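Local coordinates for glutamate--LysW ligase ArgX (Sulfolobus tokodaii, PDB 3VPB), which probably catalyses the ATP-dependent coupling of glutamate to the C-terminal glutamate of the carrier protein LysW in arginine biosynthesis, at residues B[184-196]-B[206-219]. Residues are numbered along the deposited sequence; the frame is centred on the assembly and turned at random.
With GLU (glutamic acid), chain M; SO4 (sulfate ion), chain P.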
ATOM      1  N   GLU B 184       5.633  -7.113  36.509  1.00 23.20           N
ATOM      2  CA  GLU B 184       7.061  -6.708  36.592  1.00 24.90           C
ATOM      3  C   GLU B 184       7.962  -7.676  37.380  1.00 25.00           C
ATOM      4  O   GLU B 184       9.042  -7.299  37.850  1.00 25.90           O
ATOM      5  CB  GLU B 184       7.252  -5.240  37.031  1.00 25.00           C
ATOM      6  CG  GLU B 184       6.375  -4.264  36.252  1.00 28.12           C
ATOM      7  CD  GLU B 184       6.574  -2.799  36.610  1.00 33.50           C
ATOM      8  OE1 GLU B 184       7.436  -2.467  37.452  1.00 35.55           O
ATOM      9  OE2 GLU B 184       5.838  -1.966  36.043  1.00 36.44           O
ATOM     10  N   GLU B 185       7.505  -8.912  37.523  1.00 24.37           N
ATOM     11  CA  GLU B 185       8.330  -9.978  38.094  1.00 25.31           C
ATOM     12  C   GLU B 185       8.571 -11.022  37.035  1.00 23.78           C
ATOM     13  O   GLU B 185       7.667 -11.357  36.279  1.00 23.58           O
ATOM     14  CB  GLU B 185       7.648 -10.642  39.283  1.00 25.82           C
ATOM     15  CG  GLU B 185       7.395  -9.683  40.447  1.00 31.47           C
ATOM     16  CD  GLU B 185       7.277 -10.389  41.781  1.00 37.09           C
ATOM     17  OE1 GLU B 185       7.877  -9.882  42.755  1.00 41.22           O
ATOM     18  OE2 GLU B 185       6.587 -11.436  41.870  1.00 39.82           O
ATOM     19  N   LEU B 186       9.784 -11.558  37.008  1.00 23.14           N
ATOM     20  CA  LEU B 186      10.122 -12.597  36.039  1.00 22.65           C
ATOM     21  C   LEU B 186       9.308 -13.882  36.227  1.00 22.88           C
ATOM     22  O   LEU B 186       9.265 -14.454  37.327  1.00 22.25           O
ATOM     23  CB  LEU B 186      11.629 -12.912  36.103  1.00 22.68           C
ATOM     24  CG  LEU B 186      12.063 -14.020  35.129  1.00 22.75           C
ATOM     25  CD1 LEU B 186      11.938 -13.583  33.655  1.00 23.34           C
ATOM     26  CD2 LEU B 186      13.481 -14.484  35.447  1.00 24.28           C
ATOM     27  N   LEU B 187       8.670 -14.351  35.150  1.00 21.31           N
ATOM     28  CA  LEU B 187       7.968 -15.627  35.182  1.00 21.44           C
ATOM     29  C   LEU B 187       8.898 -16.773  34.753  1.00 21.81           C
ATOM     30  O   LEU B 187       8.913 -17.862  35.358  1.00 20.85           O
ATOM     31  CB  LEU B 187       6.713 -15.582  34.291  1.00 22.20           C
ATOM     32  CG  LEU B 187       5.855 -16.842  34.224  1.00 21.10           C
ATOM     33  CD1 LEU B 187       5.110 -17.081  35.567  1.00 22.34           C
ATOM     34  CD2 LEU B 187       4.883 -16.804  33.059  1.00 22.68           C
ATOM     35  N   GLY B 188       9.691 -16.527  33.711  1.00 21.13           N
ATOM     36  CA  GLY B 188      10.597 -17.554  33.233  1.00 21.15           C
ATOM     37  C   GLY B 188      11.211 -17.128  31.915  1.00 21.20           C
ATOM     38  O   GLY B 188      10.812 -16.105  31.342  1.00 19.99           O
ATOM     39  N   CYS B 189      12.167 -17.934  31.453  1.00 21.43           N
ATOM     40  CA  CYS B 189      12.897 -17.685  30.205  1.00 21.11           C
ATOM     41  C   CYS B 189      13.143 -18.997  29.508  1.00 20.28           C
ATOM     42  O   CYS B 189      13.202 -20.065  30.138  1.00 19.69           O
ATOM     43  CB  CYS B 189      14.264 -17.022  30.464  1.00 21.78           C
ATOM     44  SG  CYS B 189      14.280 -15.411  31.245  1.00 26.47           S
ATOM     45  N   TYR B 190      13.308 -18.935  28.195  1.00 18.32           N
ATOM     46  CA  TYR B 190      13.734 -20.102  27.471  1.00 18.00           C
ATOM     47  C   TYR B 190      14.521 -19.649  26.237  1.00 17.78           C
ATOM     48  O   TYR B 190      14.593 -18.440  25.941  1.00 18.29           O
ATOM     49  CB  TYR B 190      12.555 -21.031  27.140  1.00 18.24           C
ATOM     50  CG  TYR B 190      11.725 -20.585  25.979  1.00 18.10           C
ATOM     51  CD1 TYR B 190      10.797 -19.568  26.126  1.00 17.41           C
ATOM     52  CD2 TYR B 190      11.874 -21.180  24.723  1.00 18.51           C
ATOM     53  CE1 TYR B 190      10.029 -19.149  25.058  1.00 16.62           C
ATOM     54  CE2 TYR B 190      11.119 -20.780  23.672  1.00 20.15           C
ATOM     55  CZ  TYR B 190      10.197 -19.758  23.848  1.00 20.48           C
ATOM     56  OH  TYR B 190       9.454 -19.335  22.788  1.00 21.10           O
ATOM     57  N   ALA B 191      15.118 -20.608  25.537  1.00 17.36           N
ATOM     58  CA  ALA B 191      15.876 -20.333  24.330  1.00 16.70           C
ATOM     59  C   ALA B 191      15.065 -20.697  23.094  1.00 16.24           C
ATOM     60  O   ALA B 191      14.486 -21.774  23.038  1.00 16.49           O
ATOM     61  CB  ALA B 191      17.176 -21.153  24.339  1.00 16.34           C
ATOM     62  N   ARG B 192      15.051 -19.807  22.106  1.00 15.69           N
ATOM     63  CA  ARG B 192      14.484 -20.113  20.783  1.00 15.52           C
ATOM     64  C   ARG B 192      15.654 -20.387  19.858  1.00 15.71           C
ATOM     65  O   ARG B 192      16.420 -19.455  19.537  1.00 14.92           O
ATOM     66  CB  ARG B 192      13.695 -18.915  20.257  1.00 15.41           C
ATOM     67  CG  ARG B 192      12.438 -18.609  21.035  1.00 16.67           C
ATOM     68  CD  ARG B 192      11.716 -17.400  20.475  1.00 17.27           C
ATOM     69  NE  ARG B 192      12.497 -16.178  20.678  1.00 17.55           N
ATOM     70  CZ  ARG B 192      12.023 -14.941  20.505  1.00 22.08           C
ATOM     71  NH1 ARG B 192      12.816 -13.895  20.724  1.00 21.87           N
ATOM     72  NH2 ARG B 192      10.760 -14.740  20.122  1.00 20.43           N
ATOM     73  N   ASN B 193      15.801 -21.646  19.438  1.00 15.88           N
ATOM     74  CA  ASN B 193      16.952 -22.058  18.621  1.00 17.02           C
ATOM     75  C   ASN B 193      16.664 -21.892  17.156  1.00 17.07           C
ATOM     76  O   ASN B 193      15.644 -22.363  16.666  1.00 17.75           O
ATOM     77  CB  ASN B 193      17.352 -23.498  18.946  1.00 18.06           C
ATOM     78  CG  ASN B 193      17.805 -23.640  20.386  1.00 19.87           C
ATOM     79  OD1 ASN B 193      18.947 -23.319  20.715  1.00 22.45           O
ATOM     80  ND2 ASN B 193      16.891 -24.068  21.267  1.00 21.21           N
ATOM     81  N   ILE B 194      17.573 -21.213  16.462  1.00 18.04           N
ATOM     82  CA  ILE B 194      17.451 -20.888  15.038  1.00 17.59           C
ATOM     83  C   ILE B 194      17.492 -22.149  14.156  1.00 19.02           C
ATOM     84  O   ILE B 194      18.417 -22.955  14.275  1.00 19.44           O
ATOM     85  CB  ILE B 194      18.552 -19.846  14.610  1.00 17.98           C
ATOM     86  CG1 ILE B 194      18.384 -18.575  15.445  1.00 17.41           C
ATOM     87  CG2 ILE B 194      18.471 -19.578  13.113  1.00 17.68           C
ATOM     88  CD1 ILE B 194      19.614 -17.628  15.531  1.00 20.63           C
ATOM     89  N   PRO B 195      16.494 -22.311  13.272  1.00 19.04           N
ATOM     90  CA  PRO B 195      16.464 -23.509  12.437  1.00 20.25           C
ATOM     91  C   PRO B 195      17.375 -23.356  11.212  1.00 20.84           C
ATOM     92  O   PRO B 195      17.803 -22.239  10.896  1.00 19.71           O
ATOM     93  CB  PRO B 195      14.989 -23.605  12.032  1.00 20.11           C
ATOM     94  CG  PRO B 195      14.545 -22.147  11.932  1.00 20.15           C
ATOM     95  CD  PRO B 195      15.291 -21.471  13.090  1.00 18.92           C
ATOM     96  N   PRO B 196      17.716 -24.477  10.549  1.00 21.96           N
ATOM     97  CA  PRO B 196      18.435 -24.403   9.267  1.00 22.63           C
ATOM     98  C   PRO B 196      17.771 -23.440   8.288  1.00 22.93           C
ATOM     99  O   PRO B 196      16.536 -23.373   8.238  1.00 23.56           O
ATOM    100  CB  PRO B 196      18.330 -25.836   8.737  1.00 22.80           C
ATOM    101  CG  PRO B 196      18.237 -26.664   9.931  1.00 22.91           C
ATOM    102  CD  PRO B 196      17.538 -25.874  10.997  1.00 21.79           C
ATOM    103  N   GLY B 206       9.912 -21.230  12.709  1.00 21.36           N
ATOM    104  CA  GLY B 206      10.543 -22.541  12.875  1.00 21.40           C
ATOM    105  C   GLY B 206      11.519 -22.645  14.054  1.00 21.24           C
ATOM    106  O   GLY B 206      12.102 -23.714  14.299  1.00 21.78           O
ATOM    107  N   GLY B 207      11.709 -21.543  14.776  1.00 20.30           N
ATOM    108  CA  GLY B 207      12.541 -21.541  15.986  1.00 20.58           C
ATOM    109  C   GLY B 207      12.059 -22.651  16.916  1.00 21.11           C
ATOM    110  O   GLY B 207      10.846 -22.796  17.162  1.00 20.70           O
ATOM    111  N   THR B 208      12.996 -23.450  17.418  1.00 21.57           N
ATOM    112  CA  THR B 208      12.637 -24.555  18.293  1.00 22.59           C
ATOM    113  C   THR B 208      12.957 -24.218  19.760  1.00 21.79           C
ATOM    114  O   THR B 208      14.069 -23.785  20.078  1.00 21.63           O
ATOM    115  CB  THR B 208      13.336 -25.858  17.869  1.00 22.53           C
ATOM    116  OG1 THR B 208      14.744 -25.674  17.938  1.00 26.56           O
ATOM    117  CG2 THR B 208      12.966 -26.236  16.446  1.00 23.89           C
ATOM    118  N   PRO B 209      11.975 -24.402  20.658  1.00 22.59           N
ATOM    119  CA  PRO B 209      12.172 -24.053  22.076  1.00 22.52           C
ATOM    120  C   PRO B 209      13.039 -25.045  22.851  1.00 23.91           C
ATOM    121  O   PRO B 209      12.949 -26.253  22.637  1.00 25.40           O
ATOM    122  CB  PRO B 209      10.730 -24.030  22.633  1.00 22.54           C
ATOM    123  CG  PRO B 209       9.813 -24.083  21.384  1.00 22.10           C
ATOM    124  CD  PRO B 209      10.598 -24.865  20.398  1.00 22.14           C
ATOM    125  N   SER B 210      13.897 -24.539  23.725  1.00 23.79           N
ATOM    126  CA  SER B 210      14.591 -25.390  24.689  1.00 24.13           C
ATOM    127  C   SER B 210      14.819 -24.591  25.958  1.00 24.21           C
ATOM    128  O   SER B 210      14.821 -23.359  25.938  1.00 21.57           O
ATOM    129  CB  SER B 210      15.918 -25.926  24.143  1.00 23.92           C
ATOM    130  OG  SER B 210      16.863 -24.891  23.976  1.00 23.75           O
ATOM    131  N   ASN B 211      15.011 -25.300  27.067  1.00 25.68           N
ATOM    132  CA  ASN B 211      15.213 -24.617  28.351  1.00 27.59           C
ATOM    133  C   ASN B 211      16.636 -24.099  28.575  1.00 28.06           C
ATOM    134  O   ASN B 211      17.588 -24.561  27.925  1.00 28.57           O
ATOM    135  CB  ASN B 211      14.727 -25.494  29.521  1.00 28.09           C
ATOM    136  CG  ASN B 211      15.547 -26.755  29.687  1.00 31.12           C
ATOM    137  OD1 ASN B 211      15.835 -27.457  28.712  1.00 34.62           O
ATOM    138  ND2 ASN B 211      15.932 -27.053  30.932  1.00 32.45           N
ATOM    139  N   ILE B 212      16.779 -23.120  29.477  1.00 28.59           N
ATOM    140  CA  ILE B 212      18.090 -22.577  29.867  1.00 28.75           C
ATOM    141  C   ILE B 212      18.175 -22.402  31.376  1.00 29.71           C
ATOM    142  O   ILE B 212      17.165 -22.359  32.066  1.00 29.46           O
ATOM    143  CB  ILE B 212      18.406 -21.179  29.221  1.00 28.48           C
ATOM    144  CG1 ILE B 212      17.331 -20.145  29.576  1.00 28.21           C
ATOM    145  CG2 ILE B 212      18.564 -21.313  27.708  1.00 28.49           C
ATOM    146  CD1 ILE B 212      17.749 -18.656  29.375  1.00 29.97           C
ATOM    147  N   GLU B 213      19.392 -22.276  31.876  1.00 30.94           N
ATOM    148  CA  GLU B 213      19.585 -21.826  33.247  1.00 32.09           C
ATOM    149  C   GLU B 213      19.452 -20.313  33.267  1.00 31.96           C
ATOM    150  O   GLU B 213      20.065 -19.616  32.450  1.00 31.97           O
ATOM    151  CB  GLU B 213      20.959 -22.232  33.757  1.00 32.97           C
ATOM    152  CG  GLU B 213      21.102 -22.055  35.274  1.00 36.62           C
ATOM    153  CD  GLU B 213      22.012 -23.096  35.910  1.00 41.67           C
ATOM    154  OE1 GLU B 213      22.769 -23.761  35.170  1.00 44.41           O
ATOM    155  OE2 GLU B 213      21.965 -23.256  37.154  1.00 43.61           O
ATOM    156  N   VAL B 214      18.643 -19.807  34.187  1.00 31.91           N
ATOM    157  CA  VAL B 214      18.487 -18.377  34.331  1.00 32.18           C
ATOM    158  C   VAL B 214      19.391 -17.895  35.455  1.00 31.96           C
ATOM    159  O   VAL B 214      19.148 -18.181  36.632  1.00 32.22           O
ATOM    160  CB  VAL B 214      17.023 -17.972  34.607  1.00 32.23           C
ATOM    161  CG1 VAL B 214      16.874 -16.458  34.520  1.00 31.96           C
ATOM    162  CG2 VAL B 214      16.074 -18.679  33.639  1.00 33.00           C
ATOM    163  N   ASP B 215      20.446 -17.178  35.089  1.00 31.67           N
ATOM    164  CA  ASP B 215      21.377 -16.652  36.084  1.00 31.75           C
ATOM    165  C   ASP B 215      20.929 -15.273  36.551  1.00 31.49           C
ATOM    166  O   ASP B 215      20.015 -14.666  35.965  1.00 30.98           O
ATOM    167  CB  ASP B 215      22.817 -16.613  35.532  1.00 32.48           C
ATOM    168  CG  ASP B 215      22.961 -15.744  34.276  1.00 33.73           C
ATOM    169  OD1 ASP B 215      22.452 -14.600  34.240  1.00 31.15           O
ATOM    170  OD2 ASP B 215      23.632 -16.210  33.326  1.00 39.22           O
ATOM    171  N   GLU B 216      21.568 -14.776  37.604  1.00 31.09           N
ATOM    172  CA  GLU B 216      21.162 -13.511  38.186  1.00 31.38           C
ATOM    173  C   GLU B 216      21.199 -12.327  37.224  1.00 30.24           C
ATOM    174  O   GLU B 216      20.267 -11.530  37.228  1.00 29.70           O
ATOM    175  CB  GLU B 216      21.939 -13.198  39.470  1.00 32.14           C
ATOM    176  CG  GLU B 216      21.188 -13.629  40.719  1.00 35.89           C
ATOM    177  CD  GLU B 216      19.806 -12.959  40.865  1.00 41.16           C
ATOM    178  OE1 GLU B 216      19.645 -11.774  40.476  1.00 43.32           O
ATOM    179  OE2 GLU B 216      18.875 -13.624  41.373  1.00 43.43           O
ATOM    180  N   LYS B 217      22.257 -12.222  36.416  1.00 28.78           N
ATOM    181  CA  LYS B 217      22.419 -11.095  35.497  1.00 28.26           C
ATOM    182  C   LYS B 217      21.253 -11.058  34.508  1.00 26.53           C
ATOM    183  O   LYS B 217      20.788  -9.996  34.157  1.00 25.41           O
ATOM    184  CB  LYS B 217      23.731 -11.181  34.715  1.00 28.90           C
ATOM    185  CG  LYS B 217      25.005 -11.216  35.570  1.00 31.52           C
ATOM    186  CD  LYS B 217      26.038 -12.225  35.030  1.00 33.53           C
ATOM    187  CE  LYS B 217      25.653 -13.682  35.368  1.00 35.99           C
ATOM    188  NZ  LYS B 217      25.044 -13.856  36.750  1.00 37.09           N
ATOM    189  N   LEU B 218      20.806 -12.229  34.064  1.00 25.64           N
ATOM    190  CA  LEU B 218      19.669 -12.308  33.125  1.00 24.72           C
ATOM    191  C   LEU B 218      18.391 -11.818  33.787  1.00 24.17           C
ATOM    192  O   LEU B 218      17.671 -11.000  33.213  1.00 24.08           O
ATOM    193  CB  LEU B 218      19.471 -13.731  32.619  1.00 24.11           C
ATOM    194  CG  LEU B 218      18.352 -13.966  31.598  1.00 21.31           C
ATOM    195  CD1 LEU B 218      18.419 -12.974  30.425  1.00 21.71           C
ATOM    196  CD2 LEU B 218      18.381 -15.404  31.131  1.00 23.80           C
ATOM    197  N   LYS B 219      18.122 -12.315  34.996  1.00 23.65           N
ATOM    198  CA  LYS B 219      16.922 -11.926  35.730  1.00 23.35           C
ATOM    199  C   LYS B 219      16.899 -10.413  35.946  1.00 22.72           C
ATOM    200  O   LYS B 219      15.876  -9.780  35.728  1.00 22.13           O
ATOM    201  CB  LYS B 219      16.828 -12.667  37.082  1.00 24.05           C
ATOM    202  CG  LYS B 219      15.772 -12.089  38.048  1.00 25.81           C
ATOM    203  CD  LYS B 219      16.304 -12.105  39.496  1.00 30.28           C
ATOM    204  CE  LYS B 219      15.838 -10.898  40.346  1.00 31.68           C
ATOM    205  NZ  LYS B 219      16.352  -9.511  40.012  1.00 31.46           N
TER
HETATM  206  N   GLU M 501       5.998 -14.562  18.805  1.00 19.83           N
HETATM  207  CA  GLU M 501       6.966 -15.486  19.455  1.00 19.65           C
HETATM  208  C   GLU M 501       7.799 -16.171  18.393  1.00 19.61           C
HETATM  209  O   GLU M 501       8.956 -16.524  18.691  1.00 19.16           O
HETATM  210  CB  GLU M 501       6.234 -16.541  20.302  1.00 20.02           C
HETATM  211  CG  GLU M 501       7.157 -17.370  21.177  1.00 20.59           C
HETATM  212  CD  GLU M 501       6.419 -18.410  22.021  1.00 21.55           C
HETATM  213  OE1 GLU M 501       5.444 -19.021  21.516  1.00 20.23           O
HETATM  214  OE2 GLU M 501       6.847 -18.610  23.192  1.00 21.35           O
HETATM  215  OXT GLU M 501       7.337 -16.408  17.254  1.00 20.14           O
HETATM  216  S   SO4 P 504       8.062 -11.746  18.412  1.00 19.72           S
HETATM  217  O1  SO4 P 504       7.716 -10.413  17.903  1.00 20.98           O
HETATM  218  O2  SO4 P 504       7.695 -12.726  17.409  1.00 19.84           O
HETATM  219  O3  SO4 P 504       9.483 -11.896  18.801  1.00 18.12           O
HETATM  220  O4  SO4 P 504       7.213 -12.030  19.568  1.00 17.67           O
HETATM  221  O   HOH W   1      14.069 -22.532  30.359  1.00 23.34           O
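Asn193 pairs with Thr208 and Ala191 with Ser210, each by two backbone N-H...O bonds, so that 208-211 runs antiparallel to 185-193 as an outermost strand of a five-stranded sheet in the RimK-like ATP-grasp domain. Here the packing is tight. With CG beside the backbone N (chi1 -63°), Asn193 carries its amide across the partner strand: ND2 gives one hydrogen to Ser210 OG at 2.8 Å, nearly in the amide plane, and the other to Thr208 O at 3.1 Å. That carbonyl also takes Asn193 N, and the two donors reach it from opposite faces of its plane. On the other face of the sheet Pro209 CB lies 3.4 Å from Tyr190 CE2, while Ser210 O sits at the ring's edge. Past Ser210 the two segments separate. A water bridges Cys189 O and Ile212 N; Ile212 CG2 packs 3.6 Å from Ala191 CB, and CB of Cys189, disulfide-bonded to Cys179, lies 4.0 Å from both Ile212 CD1 and Val214 CG2. Leu186 CD2 meets Val214 CG1 more loosely at the partly exposed end. Tyr190 OH donates to the bound glutamate's side-chain carboxylate, and Arg192 NH2, its guanidinium tied to Asp176 and Asp237, to the alpha-carboxylate; the pairing probably helps fix the backbone from which both reach the substrate.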